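Local coordinates for protein lipolytic enzyme, G-D-S-L family (Bacteroides thetaiotaomicron, PDB 7BR2) that hydrolyses esters as an SGNH-type serine esterase of a gut bacterium, metabolising the drug diltiazem, at residues 30-34 and 360-364; 39-43 and 220-226; 87-92 and 158-162; 232-238 and 261-265. All coordinates share one frame; numbering follows the deposited sequence.

Contact 1 (30-34 and 360-364); sequences TDGGR and WELER
Arg34 lies across one face of the Trp360 indole, and its chain can be followed atom by atom. At CB, a chi1 of -77° turns CG anti to the carbonyl carbon and over the five-membered ring, 3.8 Å from its centroid, a CH-pi contact. The chain is extended from CG to NE and carries the guanidinium out over the six-membered ring: CZ stands 3.8 Å from that centroid, a cation-pi contact in which the guanidinium lies flat on the ring, planes 26° apart. At the tip, Arg34 NH2 lies 3.2 Å from Trp360 CZ3 and also forms a salt bridge with Glu357. The opposite face of the indole carries Arg364 CG, and Trp360 NE1 donates to Gly33 O at 3.0 Å, tilted from both the ring and carbonyl planes. Arg364 turns side-on to Asp31: NE bonds to the backbone Asp31 O at 3.0 Å, while NH1 makes a salt bridge to Asp31 OD1 at 2.8 Å, its N-H...O straight (172°) but meeting OD1 from above the carboxylate plane. Asp31 OD2 is taken by Gly60 N. The contact thus joins helix 28-32, which begins at Ser28, probably the family's nucleophile, to the long helix 344-377, whose Leu362 and Glu363 touch helix 417-437.

Contact 2 (39-43 and 220-226); sequences IWLYY and FLKAQGF
A chi1 of -178° swings the Tyr42 ring away from its own backbone N and across to Leu221 and Phe226; Tyr43, with CG anti to its carbonyl carbon instead (chi1 -81°), places its hydroxyl beside Gln224 and Phe226. Leu221 fits against the first ring with both methyls: CD1 is 3.6 Å from Tyr42 CG and CD2 equally near Tyr42 CD2. Farther out, Tyr42 CE2 lies over one face of Phe226, 3.6 Å from Phe226 CD2, with the two rings inclined to each other. The edge of Phe226 in turn points at the face of Tyr43 in an offset edge-to-face pair, planes at 81°, completing a three-ring aromatic cluster. What brings Phe226 here is a Schellman motif: Phe226 N bonds to Leu221 O and Gly225 N to Lys222 O, so helix 210-223 ends with Gly225 at positive phi, and Phe226, just after it, points its side chain toward helix 35-46. Two hydroxyls handle the polar side of this buried seam. Tyr43 OH donates to Gln224 OE1 from above the amide plane, and is also bonded to Phe16 N. Tyr42 OH donates to a water 2.8 Å away, which in turn donates a hydrogen bond to Phe226 O. At the other end of the seam, Ile39 CD1 meets Phe220 CD2 at 3.7 Å, and Phe220 sets its ring edge-to-face with Phe24.

Contact 3 (87-92 and 158-162); sequences FGMNDS and TIKRI
Ile159 and Ile162 supply most of the apolar contact with the 87-92 turn. Ile162 uses both its branches: CG2 presses on the Phe87 ring, 3.4 Å from CE2, while CD1 lies 4.0 Å from Asp91 CB and close to the bare CA of Gly88. Ile159 aims its long branch at the other end of the turn, CG1 passing 3.5 Å from Ser92 OG and CD1 ending 4.0 Å from Met89 SD. Thr158 CG2 touches Ser92 CB.

No hydrogen bond crosses between the segments; the polar bonds shape the turn itself. Gly88 O accepts from Ser92 N at 2.9 Å and from Ser92 OG at 2.8 Å, the latter in the carbonyl plane, and Ser92 OG also pairs with Lys155 NZ. With an alanine in place of Ser92, Gly88 O would probably lose its second donor, and Lys155 NZ one of its partners. The sequence Gly88-Met89-Asn90-Asp91 matches the GxND block of SGNH hydrolases, whose asparagine helps form the oxyanion hole in relatives. The turn follows strand 82-85 and rests on helix 155-173, with helix 102-125 alongside, where Phe117 meets Phe87, and Asp91 OD2 tied to Ala64 at the start of helix 64-75.

Contact 4 (232-238 and 261-265); sequences ANMEINA and ISFDY
Met234 and Tyr265 meet over a ring face: the methyl CE of Met234 sits above the Tyr265 ring, 4.0 Å from its centroid and 26° off the normal, a CH-pi contact displaced toward CE1. The bend at chi3 (109°) swings that methyl over the ring. A second CH-pi contact pairs Ile236 with Phe263, the side chains coming from opposite directions until Ile236 CD1 rests on the phenyl face, 3.6 Å from CZ.

Sulfur-aromatic contacts join these two pairs. Met234 SD approaches the Tyr265 ring obliquely, 4.2 Å from its centroid, and at the same time reaches the edge of Phe263, 4.1 Å from CE2, so one thioether bridges both rings.

No hydrogen bond links the two strands, and their axes stay 10.0 Å apart at 140°: they belong to different sheets stacked face to face, a beta-sandwich-like arrangement. Strand 232-237 lies in the mixed sheet beside strands 242-247 and 303-308, and strand 260-267 in the antiparallel sheet between strands 249-257 and 443-449.

Small apolar groups fill the two ends of the interface. Ile261 CD1 touches the CB of Ala238 at 3.7 Å and also nears Ile236 CG2, while the methyl of Ala232 sits against the hydroxyl edge of Tyr265, CB 3.5 Å from OH. A serine in place of Tyr265 is likely to leave Met234 CE with no ring to lie on and Glu303 without its phenol partner. The bond from Tyr265 OH to Glu303 OE2 links the antiparallel sheet to the first residue of strand 303-308 in the mixed sheet.

In the fold
Contacts 2, 3 and 4 are buried, whereas contact 1 is only partly so, and their chemistry differs: contact 1 relies on arginines, a carboxylate and an indole, contact 2 mixes rings with hydroxyl bonds and a water, and contacts 3 and 4 are carried across by apolar groups without a hydrogen bond between segments. Contacts 1 and 2 use successive helices, 28-32 and 35-46, with centres about 18 Å apart. Contact 3 joins a turn to a helix in the SGNH domain, while contact 4 pairs two sheets about 51 Å away, centre to centre, on the opposite side of the chain's centre. Helix 210-223 of contact 2 is followed in the chain by strand 232-237 of contact 4.

Contact 1 (30-34 and 360-364)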
loop_
_atom_site.group_PDB
_atom_site.type_symbol
_atom_site.label_atom_id
_atom_site.label_comp_id
_atom_site.label_asym_id
_atom_site.label_seq_id
_atom_site.Cartn_x
_atom_site.Cartn_y
_atom_site.Cartn_z
ATOM N N THR A 30 -3.809 -8.637 -3.391
ATOM C CA THR A 30 -4.454 -7.842 -2.351
ATOM C C THR A 30 -4.518 -8.599 -1.027
ATOM O O THR A 30 -4.161 -8.062 0.028
ATOM C CB THR A 30 -5.862 -7.475 -2.809
ATOM O OG1 THR A 30 -5.782 -6.720 -4.021
ATOM C CG2 THR A 30 -6.610 -6.696 -1.731
ATOM N N ASP A 31 -4.984 -9.846 -1.072
ATOM C CA ASP A 31 -5.209 -10.638 0.134
ATOM C C ASP A 31 -3.948 -10.734 0.983
ATOM O O ASP A 31 -3.937 -10.335 2.154
ATOM C CB ASP A 31 -5.719 -12.023 -0.279
ATOM C CG ASP A 31 -6.073 -12.919 0.906
ATOM O OD1 ASP A 31 -5.975 -12.481 2.068
ATOM O OD2 ASP A 31 -6.518 -14.059 0.645
ATOM N N GLY A 32 -2.863 -11.229 0.398
ATOM C CA GLY A 32 -1.643 -11.430 1.137
ATOM C C GLY A 32 -0.653 -10.292 1.068
ATOM O O GLY A 32 0.430 -10.404 1.654
ATOM N N GLY A 33 -0.973 -9.194 0.377
ATOM C CA GLY A 33 -0.037 -8.106 0.193
ATOM C C GLY A 33 -0.298 -6.897 1.088
ATOM O O GLY A 33 -1.291 -6.806 1.802
ATOM N N ARG A 34 0.609 -5.919 0.986
ATOM C CA ARG A 34 0.613 -4.789 1.904
ATOM C C ARG A 34 0.413 -3.430 1.243
ATOM O O ARG A 34 0.439 -2.414 1.947
ATOM C CB ARG A 34 1.926 -4.768 2.698
ATOM C CG ARG A 34 2.011 -5.786 3.845
ATOM C CD ARG A 34 3.379 -5.703 4.486
ATOM N NE ARG A 34 3.586 -6.617 5.612
ATOM C CZ ARG A 34 3.868 -7.917 5.501
ATOM N NH1 ARG A 34 3.944 -8.507 4.312
ATOM N NH2 ARG A 34 4.061 -8.638 6.594
ATOM N N TRP A 360 -2.283 -5.040 10.352
ATOM C CA TRP A 360 -2.401 -5.735 9.076
ATOM C C TRP A 360 -2.437 -7.250 9.279
ATOM O O TRP A 360 -3.221 -7.948 8.619
ATOM C CB TRP A 360 -1.253 -5.315 8.149
ATOM C CG TRP A 360 -1.179 -6.090 6.874
ATOM C CD1 TRP A 360 -1.808 -5.802 5.694
ATOM C CD2 TRP A 360 -0.443 -7.303 6.655
ATOM N NE1 TRP A 360 -1.494 -6.754 4.750
ATOM C CE2 TRP A 360 -0.667 -7.692 5.318
ATOM C CE3 TRP A 360 0.376 -8.097 7.460
ATOM C CZ2 TRP A 360 -0.099 -8.849 4.767
ATOM C CZ3 TRP A 360 0.947 -9.248 6.909
ATOM C CH2 TRP A 360 0.706 -9.609 5.575
ATOM N N GLU A 361 -1.628 -7.771 10.216
ATOM C CA GLU A 361 -1.631 -9.217 10.484
ATOM C C GLU A 361 -2.976 -9.688 11.029
ATOM O O GLU A 361 -3.526 -10.717 10.588
ATOM C CB GLU A 361 -0.519 -9.579 11.472
ATOM C CG GLU A 361 0.855 -9.714 10.838
ATOM C CD GLU A 361 1.988 -9.758 11.859
ATOM O OE1 GLU A 361 1.765 -10.272 12.979
ATOM O OE2 GLU A 361 3.101 -9.247 11.536
ATOM N N LEU A 362 -3.520 -8.946 12.001
ATOM C CA LEU A 362 -4.849 -9.282 12.509
ATOM C C LEU A 362 -5.873 -9.307 11.375
ATOM O O LEU A 362 -6.656 -10.272 11.219
ATOM C CB LEU A 362 -5.250 -8.272 13.580
ATOM C CG LEU A 362 -4.612 -8.489 14.948
ATOM C CD1 LEU A 362 -4.808 -7.263 15.877
ATOM C CD2 LEU A 362 -5.144 -9.755 15.588
ATOM N N GLU A 363 -5.837 -8.277 10.524
ATOM C CA GLU A 363 -6.776 -8.239 9.404
ATOM C C GLU A 363 -6.599 -9.454 8.498
ATOM O O GLU A 363 -7.586 -10.009 7.993
ATOM C CB GLU A 363 -6.617 -6.942 8.611
ATOM C CG GLU A 363 -7.735 -6.723 7.600
ATOM C CD GLU A 363 -7.572 -5.445 6.773
ATOM O OE1 GLU A 363 -6.436 -4.919 6.681
ATOM O OE2 GLU A 363 -8.597 -4.975 6.219
ATOM N N ARG A 364 -5.356 -9.912 8.314
ATOM C CA ARG A 364 -5.148 -11.108 7.496
ATOM C C ARG A 364 -5.857 -12.315 8.089
ATOM O O ARG A 364 -6.369 -13.170 7.350
ATOM C CB ARG A 364 -3.661 -11.418 7.330
ATOM C CG ARG A 364 -2.953 -10.566 6.256
ATOM C CD ARG A 364 -2.392 -11.422 5.118
ATOM N NE ARG A 364 -3.419 -12.190 4.425
ATOM C CZ ARG A 364 -3.654 -13.483 4.634
ATOM N NH1 ARG A 364 -4.608 -14.098 3.959
ATOM N NH2 ARG A 364 -2.937 -14.150 5.524
#

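Contact 2 (39-43 and 220-226)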
loop_
_atom_site.group_PDB
_atom_site.type_symbol
_atom_site.label_atom_id
_atom_site.label_comp_id
_atom_site.label_asym_id
_atom_site.label_seq_id
_atom_site.Cartn_x
_atom_site.Cartn_y
_atom_site.Cartn_z
ATOM N N ILE A 39 -0.493 2.300 1.853
ATOM C CA ILE A 39 -1.289 3.489 1.536
ATOM C C ILE A 39 -1.902 4.086 2.804
ATOM O O ILE A 39 -1.864 5.311 3.030
ATOM C CB ILE A 39 -2.372 3.147 0.500
ATOM C CG1 ILE A 39 -1.757 2.804 -0.861
ATOM C CG2 ILE A 39 -3.337 4.305 0.350
ATOM C CD1 ILE A 39 -2.771 2.167 -1.857
ATOM N N TRP A 40 -2.500 3.233 3.644
ATOM C CA TRP A 40 -3.028 3.722 4.913
ATOM C C TRP A 40 -1.915 4.341 5.750
ATOM O O TRP A 40 -2.119 5.384 6.376
ATOM C CB TRP A 40 -3.731 2.593 5.673
ATOM C CG TRP A 40 -4.714 3.062 6.728
ATOM C CD1 TRP A 40 -4.979 4.354 7.099
ATOM C CD2 TRP A 40 -5.557 2.233 7.548
ATOM N NE1 TRP A 40 -5.924 4.376 8.094
ATOM C CE2 TRP A 40 -6.298 3.090 8.388
ATOM C CE3 TRP A 40 -5.753 0.846 7.653
ATOM C CZ2 TRP A 40 -7.225 2.606 9.323
ATOM C CZ3 TRP A 40 -6.672 0.365 8.582
ATOM C CH2 TRP A 40 -7.394 1.244 9.406
ATOM N N LEU A 41 -0.725 3.723 5.756
ATOM C CA LEU A 41 0.409 4.286 6.487
ATOM C C LEU A 41 0.724 5.705 6.015
ATOM O O LEU A 41 1.039 6.596 6.821
ATOM C CB LEU A 41 1.629 3.377 6.309
ATOM C CG LEU A 41 2.916 3.778 7.033
ATOM C CD1 LEU A 41 2.651 3.877 8.516
ATOM C CD2 LEU A 41 4.028 2.745 6.753
ATOM N N TYR A 42 0.660 5.929 4.705
ATOM C CA TYR A 42 0.830 7.286 4.205
ATOM C C TYR A 42 -0.207 8.225 4.811
ATOM O O TYR A 42 0.129 9.303 5.312
ATOM C CB TYR A 42 0.737 7.318 2.683
ATOM C CG TYR A 42 0.945 8.701 2.119
ATOM C CD1 TYR A 42 2.221 9.164 1.833
ATOM C CD2 TYR A 42 -0.135 9.544 1.868
ATOM C CE1 TYR A 42 2.418 10.433 1.311
ATOM C CE2 TYR A 42 0.053 10.810 1.343
ATOM C CZ TYR A 42 1.331 11.248 1.068
ATOM O OH TYR A 42 1.535 12.500 0.551
ATOM N N TYR A 43 -1.484 7.837 4.767
ATOM C CA TYR A 43 -2.499 8.747 5.307
ATOM C C TYR A 43 -2.352 8.932 6.817
ATOM O O TYR A 43 -2.644 10.013 7.334
ATOM C CB TYR A 43 -3.906 8.233 4.999
ATOM C CG TYR A 43 -4.385 8.554 3.610
ATOM C CD1 TYR A 43 -3.999 7.789 2.521
ATOM C CD2 TYR A 43 -5.212 9.647 3.384
ATOM C CE1 TYR A 43 -4.440 8.098 1.242
ATOM C CE2 TYR A 43 -5.650 9.968 2.122
ATOM C CZ TYR A 43 -5.264 9.193 1.050
ATOM O OH TYR A 43 -5.722 9.515 -0.212
ATOM N N PHE A 220 -0.354 4.458 -6.447
ATOM C CA PHE A 220 -1.720 4.853 -6.112
ATOM C C PHE A 220 -1.735 6.221 -5.446
ATOM O O PHE A 220 -2.625 7.040 -5.711
ATOM C CB PHE A 220 -2.377 3.798 -5.215
ATOM C CG PHE A 220 -3.851 4.001 -5.012
ATOM C CD1 PHE A 220 -4.775 3.382 -5.843
ATOM C CD2 PHE A 220 -4.316 4.809 -3.992
ATOM C CE1 PHE A 220 -6.139 3.585 -5.656
ATOM C CE2 PHE A 220 -5.673 5.001 -3.792
ATOM C CZ PHE A 220 -6.586 4.388 -4.628
ATOM N N LEU A 221 -0.736 6.504 -4.617
ATOM C CA LEU A 221 -0.644 7.824 -4.007
ATOM C C LEU A 221 -0.358 8.894 -5.055
ATOM O O LEU A 221 -0.865 10.017 -4.960
ATOM C CB LEU A 221 0.446 7.824 -2.936
ATOM C CG LEU A 221 0.107 6.926 -1.749
ATOM C CD1 LEU A 221 1.315 6.749 -0.855
ATOM C CD2 LEU A 221 -1.082 7.507 -0.991
ATOM N N LYS A 222 0.434 8.559 -6.075
ATOM C CA LYS A 222 0.673 9.515 -7.154
ATOM C C LYS A 222 -0.606 9.753 -7.949
ATOM O O LYS A 222 -0.910 10.891 -8.325
ATOM C CB LYS A 222 1.840 9.043 -8.040
ATOM C CG LYS A 222 2.082 9.868 -9.323
ATOM C CD LYS A 222 3.511 9.678 -9.885
ATOM C CE LYS A 222 3.457 8.751 -11.080
ATOM N NZ LYS A 222 4.774 8.491 -11.700
ATOM N N ALA A 223 -1.394 8.703 -8.166
ATOM C CA ALA A 223 -2.696 8.870 -8.799
ATOM C C ALA A 223 -3.652 9.695 -7.948
ATOM O O ALA A 223 -4.629 10.234 -8.477
ATOM C CB ALA A 223 -3.315 7.503 -9.106
ATOM N N GLN A 224 -3.410 9.800 -6.649
ATOM C CA GLN A 224 -4.211 10.675 -5.800
ATOM C C GLN A 224 -3.606 12.073 -5.667
ATOM O O GLN A 224 -4.083 12.873 -4.848
ATOM C CB GLN A 224 -4.413 10.039 -4.419
ATOM C CG GLN A 224 -5.252 8.756 -4.451
ATOM C CD GLN A 224 -5.695 8.307 -3.057
ATOM O OE1 GLN A 224 -4.871 8.160 -2.155
ATOM N NE2 GLN A 224 -6.993 8.060 -2.888
ATOM N N GLY A 225 -2.570 12.383 -6.447
ATOM C CA GLY A 225 -2.066 13.741 -6.497
ATOM C C GLY A 225 -1.086 14.125 -5.412
ATOM O O GLY A 225 -0.969 15.315 -5.103
ATOM N N PHE A 226 -0.400 13.154 -4.798
ATOM C CA PHE A 226 0.554 13.432 -3.732
ATOM C C PHE A 226 2.003 13.471 -4.203
ATOM O O PHE A 226 2.887 13.802 -3.403
ATOM C CB PHE A 226 0.425 12.375 -2.625
ATOM C CG PHE A 226 -0.944 12.314 -2.002
ATOM C CD1 PHE A 226 -1.597 13.476 -1.608
ATOM C CD2 PHE A 226 -1.587 11.096 -1.839
ATOM C CE1 PHE A 226 -2.863 13.423 -1.048
ATOM C CE2 PHE A 226 -2.854 11.032 -1.283
ATOM C CZ PHE A 226 -3.496 12.194 -0.889
HETATM O O HOH W 1 3.736 13.476 -0.964
#

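Contact 3 (87-92 and 158-162)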
loop_
_atom_site.group_PDB
_atom_site.type_symbol
_atom_site.label_atom_id
_atom_site.label_comp_id
_atom_site.label_asym_id
_atom_site.label_seq_id
_atom_site.Cartn_x
_atom_site.Cartn_y
_atom_site.Cartn_z
ATOM N N PHE A 87 -8.500 -7.048 -10.589
ATOM C CA PHE A 87 -8.626 -8.471 -10.881
ATOM C C PHE A 87 -7.923 -8.742 -12.200
ATOM O O PHE A 87 -7.467 -7.821 -12.886
ATOM C CB PHE A 87 -10.092 -8.921 -10.954
ATOM C CG PHE A 87 -10.843 -8.352 -12.124
ATOM C CD1 PHE A 87 -11.186 -7.011 -12.155
ATOM C CD2 PHE A 87 -11.190 -9.155 -13.199
ATOM C CE1 PHE A 87 -11.866 -6.486 -13.237
ATOM C CE2 PHE A 87 -11.870 -8.639 -14.275
ATOM C CZ PHE A 87 -12.211 -7.301 -14.298
ATOM N N GLY A 88 -7.822 -10.021 -12.555
ATOM C CA GLY A 88 -7.289 -10.410 -13.845
ATOM C C GLY A 88 -6.107 -11.356 -13.773
ATOM O O GLY A 88 -5.862 -12.094 -14.726
ATOM N N MET A 89 -5.336 -11.312 -12.688
ATOM C CA MET A 89 -4.178 -12.201 -12.614
ATOM C C MET A 89 -4.600 -13.666 -12.690
ATOM O O MET A 89 -3.951 -14.477 -13.368
ATOM C CB MET A 89 -3.366 -11.926 -11.351
ATOM C CG MET A 89 -2.115 -12.804 -11.233
ATOM S SD MET A 89 -0.868 -12.590 -12.537
ATOM C CE MET A 89 -0.170 -10.988 -12.137
ATOM N N ASN A 90 -5.701 -14.023 -12.023
ATOM C CA ASN A 90 -6.233 -15.377 -12.092
ATOM C C ASN A 90 -7.146 -15.562 -13.292
ATOM O O ASN A 90 -7.147 -16.629 -13.906
ATOM C CB ASN A 90 -6.969 -15.711 -10.796
ATOM C CG ASN A 90 -6.026 -15.867 -9.631
ATOM O OD1 ASN A 90 -5.035 -16.602 -9.719
ATOM N ND2 ASN A 90 -6.299 -15.151 -8.543
ATOM N N ASP A 91 -7.949 -14.546 -13.612
ATOM C CA ASP A 91 -8.838 -14.640 -14.761
ATOM C C ASP A 91 -8.069 -14.988 -16.033
ATOM O O ASP A 91 -8.541 -15.769 -16.866
ATOM C CB ASP A 91 -9.602 -13.322 -14.938
ATOM C CG ASP A 91 -10.285 -12.842 -13.649
ATOM O OD1 ASP A 91 -9.568 -12.631 -12.633
ATOM O OD2 ASP A 91 -11.532 -12.662 -13.657
ATOM N N SER A 92 -6.877 -14.417 -16.199
ATOM C CA SER A 92 -6.135 -14.584 -17.442
ATOM C C SER A 92 -5.695 -16.024 -17.683
ATOM O O SER A 92 -5.494 -16.409 -18.840
ATOM C CB SER A 92 -4.910 -13.678 -17.446
ATOM O OG SER A 92 -4.237 -13.758 -16.204
ATOM N N THR A 158 -3.351 -10.617 -22.134
ATOM C CA THR A 158 -4.734 -10.843 -21.724
ATOM C C THR A 158 -5.076 -9.996 -20.497
ATOM O O THR A 158 -6.170 -9.410 -20.415
ATOM C CB THR A 158 -4.951 -12.330 -21.445
ATOM O OG1 THR A 158 -4.690 -13.084 -22.635
ATOM C CG2 THR A 158 -6.381 -12.618 -20.975
ATOM N N ILE A 159 -4.136 -9.899 -19.548
ATOM C CA ILE A 159 -4.354 -9.028 -18.395
ATOM C C ILE A 159 -4.612 -7.591 -18.847
ATOM O O ILE A 159 -5.581 -6.949 -18.420
ATOM C CB ILE A 159 -3.163 -9.113 -17.425
ATOM C CG1 ILE A 159 -3.117 -10.487 -16.756
ATOM C CG2 ILE A 159 -3.244 -8.036 -16.379
ATOM C CD1 ILE A 159 -1.898 -10.694 -15.896
ATOM N N LYS A 160 -3.769 -7.079 -19.747
ATOM C CA LYS A 160 -3.929 -5.713 -20.234
ATOM C C LYS A 160 -5.253 -5.524 -20.965
ATOM O O LYS A 160 -5.847 -4.443 -20.897
ATOM C CB LYS A 160 -2.753 -5.328 -21.141
ATOM C CG LYS A 160 -1.495 -4.932 -20.376
ATOM C CD LYS A 160 -0.243 -5.038 -21.223
ATOM C CE LYS A 160 -0.233 -4.008 -22.342
ATOM N NZ LYS A 160 1.102 -3.955 -23.024
ATOM N N ARG A 161 -5.723 -6.546 -21.683
ATOM C CA ARG A 161 -7.044 -6.456 -22.310
ATOM C C ARG A 161 -8.138 -6.290 -21.262
ATOM O O ARG A 161 -9.063 -5.478 -21.430
ATOM C CB ARG A 161 -7.318 -7.698 -23.155
ATOM C CG ARG A 161 -6.626 -7.718 -24.491
ATOM C CD ARG A 161 -7.069 -8.935 -25.287
ATOM N NE ARG A 161 -8.368 -8.730 -25.925
ATOM C CZ ARG A 161 -9.085 -9.708 -26.472
ATOM N NH1 ARG A 161 -8.626 -10.958 -26.443
ATOM N NH2 ARG A 161 -10.251 -9.441 -27.050
ATOM N N ILE A 162 -8.070 -7.085 -20.189
ATOM C CA ILE A 162 -9.043 -6.931 -19.107
ATOM C C ILE A 162 -8.964 -5.517 -18.521
ATOM O O ILE A 162 -9.989 -4.867 -18.262
ATOM C CB ILE A 162 -8.829 -8.020 -18.033
ATOM C CG1 ILE A 162 -9.016 -9.416 -18.639
ATOM C CG2 ILE A 162 -9.798 -7.820 -16.873
ATOM C CD1 ILE A 162 -8.635 -10.550 -17.722
#

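Contact 4 (232-238 and 261-265)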
loop_
_atom_site.group_PDB
_atom_site.type_symbol
_atom_site.label_atom_id
_atom_site.label_comp_id
_atom_site.label_asym_id
_atom_site.label_seq_id
_atom_site.Cartn_x
_atom_site.Cartn_y
_atom_site.Cartn_z
ATOM N N ALA A 232 7.725 18.512 4.728
ATOM C CA ALA A 232 7.880 19.888 5.172
ATOM C C ALA A 232 9.095 20.456 4.452
ATOM O O ALA A 232 9.968 19.719 3.991
ATOM C CB ALA A 232 8.038 19.989 6.693
ATOM N N ASN A 233 9.127 21.775 4.336
ATOM C CA ASN A 233 10.200 22.461 3.616
ATOM C C ASN A 233 10.537 23.713 4.416
ATOM O O ASN A 233 9.780 24.688 4.406
ATOM C CB ASN A 233 9.767 22.792 2.188
ATOM C CG ASN A 233 10.949 23.046 1.251
ATOM O OD1 ASN A 233 12.066 23.276 1.693
ATOM N ND2 ASN A 233 10.687 23.031 -0.051
ATOM N N MET A 234 11.647 23.675 5.143
ATOM C CA MET A 234 12.044 24.811 5.958
ATOM C C MET A 234 13.403 25.325 5.493
ATOM O O MET A 234 14.313 24.544 5.177
ATOM C CB MET A 234 12.096 24.457 7.445
ATOM C CG MET A 234 13.221 23.522 7.795
ATOM S SD MET A 234 12.893 22.578 9.278
ATOM C CE MET A 234 12.639 20.965 8.548
ATOM N N GLU A 235 13.520 26.647 5.454
ATOM C CA GLU A 235 14.753 27.333 5.103
ATOM C C GLU A 235 14.990 28.418 6.134
ATOM O O GLU A 235 14.161 29.328 6.274
ATOM C CB GLU A 235 14.694 27.952 3.707
ATOM C CG GLU A 235 16.044 28.457 3.213
ATOM C CD GLU A 235 15.964 29.154 1.862
ATOM O OE1 GLU A 235 15.126 28.769 1.013
ATOM O OE2 GLU A 235 16.750 30.101 1.654
ATOM N N ILE A 236 16.114 28.308 6.845
ATOM C CA ILE A 236 16.546 29.261 7.859
ATOM C C ILE A 236 17.824 29.945 7.386
ATOM O O ILE A 236 18.817 29.278 7.066
ATOM C CB ILE A 236 16.772 28.577 9.220
ATOM C CG1 ILE A 236 15.448 28.099 9.826
ATOM C CG2 ILE A 236 17.558 29.487 10.152
ATOM C CD1 ILE A 236 15.022 26.712 9.416
ATOM N N ASN A 237 17.810 31.275 7.371
ATOM C CA ASN A 237 19.030 32.038 7.151
ATOM C C ASN A 237 19.688 32.330 8.493
ATOM O O ASN A 237 19.105 33.008 9.346
ATOM C CB ASN A 237 18.740 33.314 6.355
ATOM C CG ASN A 237 19.984 34.170 6.149
ATOM O OD1 ASN A 237 20.549 34.695 7.108
ATOM N ND2 ASN A 237 20.471 34.227 4.912
ATOM N N ALA A 238 20.915 31.834 8.664
ATOM C CA ALA A 238 21.571 31.928 9.961
ATOM C C ALA A 238 21.931 33.363 10.326
ATOM O O ALA A 238 21.845 33.737 11.498
ATOM C CB ALA A 238 22.816 31.040 9.983
ATOM N N ILE A 261 23.450 27.263 15.972
ATOM C CA ILE A 261 22.129 27.805 15.701
ATOM C C ILE A 261 21.089 26.758 16.074
ATOM O O ILE A 261 21.292 25.559 15.864
ATOM C CB ILE A 261 21.992 28.261 14.236
ATOM C CG1 ILE A 261 20.686 29.035 14.039
ATOM C CG2 ILE A 261 22.114 27.085 13.282
ATOM C CD1 ILE A 261 20.619 29.786 12.725
ATOM N N SER A 262 19.980 27.209 16.645
ATOM C CA SER A 262 18.960 26.307 17.150
ATOM C C SER A 262 17.596 26.931 16.922
ATOM O O SER A 262 17.466 28.155 16.858
ATOM C CB SER A 262 19.184 26.004 18.632
ATOM O OG SER A 262 18.828 27.118 19.422
ATOM N N PHE A 263 16.589 26.081 16.741
ATOM C CA PHE A 263 15.232 26.588 16.609
ATOM C C PHE A 263 14.231 25.494 16.956
ATOM O O PHE A 263 14.586 24.329 17.167
ATOM C CB PHE A 263 14.978 27.144 15.203
ATOM C CG PHE A 263 15.284 26.177 14.102
ATOM C CD1 PHE A 263 16.571 26.063 13.601
ATOM C CD2 PHE A 263 14.280 25.404 13.540
ATOM C CE1 PHE A 263 16.855 25.186 12.571
ATOM C CE2 PHE A 263 14.556 24.522 12.511
ATOM C CZ PHE A 263 15.843 24.411 12.023
ATOM N N ASP A 264 12.968 25.901 17.025
ATOM C CA ASP A 264 11.843 25.023 17.296
ATOM C C ASP A 264 11.107 24.763 15.990
ATOM O O ASP A 264 10.799 25.704 15.239
ATOM C CB ASP A 264 10.914 25.641 18.339
ATOM C CG ASP A 264 11.516 25.615 19.740
ATOM O OD1 ASP A 264 12.497 24.870 19.964
ATOM O OD2 ASP A 264 11.031 26.359 20.615
ATOM N N TYR A 265 10.890 23.477 15.709
ATOM C CA TYR A 265 10.291 22.983 14.477
ATOM C C TYR A 265 8.999 22.258 14.833
ATOM O O TYR A 265 9.028 21.278 15.583
ATOM C CB TYR A 265 11.287 22.045 13.788
ATOM C CG TYR A 265 10.761 21.157 12.685
ATOM C CD1 TYR A 265 10.150 21.688 11.559
ATOM C CD2 TYR A 265 10.902 19.785 12.766
ATOM C CE1 TYR A 265 9.690 20.870 10.551
ATOM C CE2 TYR A 265 10.445 18.958 11.764
ATOM C CZ TYR A 265 9.844 19.506 10.658
ATOM O OH TYR A 265 9.391 18.676 9.653
#